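Local coordinates for protein diacylglycerol kinase (Bacillus anthracis, PDB 3S40) that probably phosphorylates diacylglycerol to phosphatidic acid, at residues 8-14 with 64-70. Residues are numbered along the deposited sequence; the frame is centred on the assembly and turned at random.
Sequences FEKVLLI and VDLIIVF
The ring of Phe8 lies with one face over Leu66, whose CB sits 4.1 Å from the ring centroid in a CH-pi contact displaced toward the rim, while Asp65 CB meets the ring's edge. Leu66 CD2 lies over the same face, nearer the CD2 side of the ring and 3.8 Å from Phe8 CD2, and also lies alongside Val11. On the sheet face formed by Val11, Leu13, Leu66 and Ile68, Ile68 brings its CD1 to Val11 CG1 and its CG2 to within 3.5 Å of Leu13 CD1, a tight carbon pair; CG of Leu13 stands anti to the backbone N (chi1 170°), and chi2 of 67° then turns CD1 toward Ile68. Helix 113-120 packs on Leu66 and Ile68. These are the two central strands of the four-stranded parallel sheet of the kinase catalytic domain, in 2-1-3-4 order, with helices on both sides. Four nearly straight backbone bonds join them, from Leu12 N to Leu66 O through to Phe70 N to Ile14 O, the last 2.8 Å long. On the opposite face of the sheet, Leu12 and Ile67 lie side by side, and Ile14 CD1 crosses to Ile67 CG2 at 3.9 Å, near helix 52-60. Before the strands, Asp65 OD2 accepts from Lys10 N at 2.8 Å through its anti lone pair, and Asp65 N donates in return to Lys10 O, also 2.8 Å, so side chain and backbone together grip Lys10; Leu66 N adds a weak bond to the same carbonyl.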
# COMPACT_ATOMS: atom_id res chain seq x y z
N PHE A 8 -9.21 -20.12 -8.99
CA PHE A 8 -10.09 -19.45 -8.05
C PHE A 8 -11.52 -19.94 -8.21
O PHE A 8 -12.24 -19.47 -9.08
CB PHE A 8 -10.06 -17.94 -8.26
CG PHE A 8 -8.69 -17.34 -8.16
CD1 PHE A 8 -7.97 -17.43 -6.97
CD2 PHE A 8 -8.13 -16.69 -9.25
CE1 PHE A 8 -6.69 -16.88 -6.88
CE2 PHE A 8 -6.84 -16.13 -9.16
CZ PHE A 8 -6.13 -16.23 -7.98
N GLU A 9 -11.93 -20.86 -7.35
CA GLU A 9 -13.23 -21.51 -7.50
C GLU A 9 -14.34 -20.52 -7.16
O GLU A 9 -15.34 -20.44 -7.86
CB GLU A 9 -13.29 -22.72 -6.58
CG GLU A 9 -14.24 -23.80 -7.04
CD GLU A 9 -14.24 -24.99 -6.11
OE1 GLU A 9 -15.06 -25.00 -5.16
OE2 GLU A 9 -13.41 -25.90 -6.31
N LYS A 10 -14.16 -19.76 -6.08
CA LYS A 10 -15.12 -18.75 -5.69
C LYS A 10 -14.46 -17.39 -5.55
O LYS A 10 -13.37 -17.24 -4.96
CB LYS A 10 -15.84 -19.14 -4.40
CG LYS A 10 -16.63 -20.42 -4.54
CD LYS A 10 -16.81 -21.11 -3.22
CE LYS A 10 -18.07 -20.67 -2.53
NZ LYS A 10 -18.78 -21.85 -1.96
N VAL A 11 -15.14 -16.40 -6.12
CA VAL A 11 -14.65 -15.03 -6.17
C VAL A 11 -15.68 -14.08 -5.55
O VAL A 11 -16.90 -14.21 -5.79
CB VAL A 11 -14.36 -14.60 -7.64
CG1 VAL A 11 -13.86 -13.16 -7.71
CG2 VAL A 11 -13.37 -15.58 -8.31
N LEU A 12 -15.18 -13.15 -4.75
CA LEU A 12 -15.95 -12.00 -4.28
C LEU A 12 -15.43 -10.71 -4.91
O LEU A 12 -14.23 -10.43 -4.86
CB LEU A 12 -15.82 -11.88 -2.77
CG LEU A 12 -16.34 -10.56 -2.17
CD1 LEU A 12 -17.85 -10.38 -2.40
CD2 LEU A 12 -15.98 -10.49 -0.70
N LEU A 13 -16.34 -9.91 -5.47
CA LEU A 13 -16.04 -8.55 -5.91
C LEU A 13 -16.72 -7.54 -4.99
O LEU A 13 -17.95 -7.52 -4.87
CB LEU A 13 -16.50 -8.33 -7.37
CG LEU A 13 -16.47 -6.89 -7.90
CD1 LEU A 13 -15.02 -6.39 -8.01
CD2 LEU A 13 -17.16 -6.71 -9.26
N ILE A 14 -15.92 -6.72 -4.33
CA ILE A 14 -16.46 -5.64 -3.49
C ILE A 14 -16.45 -4.37 -4.29
O ILE A 14 -15.41 -3.98 -4.83
CB ILE A 14 -15.63 -5.44 -2.20
CG1 ILE A 14 -15.68 -6.72 -1.35
CG2 ILE A 14 -16.15 -4.21 -1.39
CD1 ILE A 14 -14.61 -6.80 -0.25
N VAL A 64 -14.11 -17.68 0.16
CA VAL A 64 -13.73 -17.48 -1.24
C VAL A 64 -12.24 -17.62 -1.44
O VAL A 64 -11.47 -17.59 -0.48
CB VAL A 64 -14.17 -16.09 -1.79
CG1 VAL A 64 -15.71 -16.01 -1.96
CG2 VAL A 64 -13.65 -14.94 -0.91
N ASP A 65 -11.83 -17.72 -2.69
CA ASP A 65 -10.42 -17.90 -3.05
C ASP A 65 -9.80 -16.60 -3.51
O ASP A 65 -8.59 -16.45 -3.45
CB ASP A 65 -10.29 -18.96 -4.15
CG ASP A 65 -11.00 -20.25 -3.78
OD1 ASP A 65 -10.52 -20.95 -2.86
OD2 ASP A 65 -12.06 -20.56 -4.38
N LEU A 66 -10.63 -15.67 -3.95
CA LEU A 66 -10.16 -14.40 -4.48
C LEU A 66 -11.11 -13.31 -4.04
O LEU A 66 -12.34 -13.46 -4.18
CB LEU A 66 -10.12 -14.47 -6.01
CG LEU A 66 -9.72 -13.19 -6.75
CD1 LEU A 66 -8.30 -12.70 -6.33
CD2 LEU A 66 -9.81 -13.38 -8.27
N ILE A 67 -10.56 -12.24 -3.48
CA ILE A 67 -11.34 -11.04 -3.18
C ILE A 67 -10.86 -9.89 -4.07
O ILE A 67 -9.68 -9.55 -4.08
CB ILE A 67 -11.24 -10.62 -1.69
CG1 ILE A 67 -11.90 -11.68 -0.80
CG2 ILE A 67 -11.90 -9.25 -1.47
CD1 ILE A 67 -12.09 -11.26 0.65
N ILE A 68 -11.77 -9.33 -4.86
CA ILE A 68 -11.45 -8.21 -5.73
C ILE A 68 -12.04 -6.96 -5.13
O ILE A 68 -13.19 -6.96 -4.70
CB ILE A 68 -12.04 -8.41 -7.13
CG1 ILE A 68 -11.63 -9.78 -7.67
CG2 ILE A 68 -11.64 -7.25 -8.07
CD1 ILE A 68 -12.27 -10.13 -9.00
N VAL A 69 -11.26 -5.89 -5.07
CA VAL A 69 -11.82 -4.62 -4.57
C VAL A 69 -11.82 -3.55 -5.65
O VAL A 69 -10.77 -3.24 -6.22
CB VAL A 69 -11.07 -4.15 -3.30
CG1 VAL A 69 -9.58 -4.13 -3.54
CG2 VAL A 69 -11.60 -2.79 -2.84
N PHE A 70 -13.00 -3.02 -5.99
CA PHE A 70 -13.10 -1.87 -6.86
C PHE A 70 -13.24 -0.62 -6.02
O PHE A 70 -14.28 -0.40 -5.41
CB PHE A 70 -14.29 -1.97 -7.81
CG PHE A 70 -14.50 -0.73 -8.66
CD1 PHE A 70 -13.43 -0.12 -9.30
CD2 PHE A 70 -15.77 -0.19 -8.84
CE1 PHE A 70 -13.61 1.03 -10.09
CE2 PHE A 70 -15.96 0.95 -9.63
CZ PHE A 70 -14.89 1.56 -10.25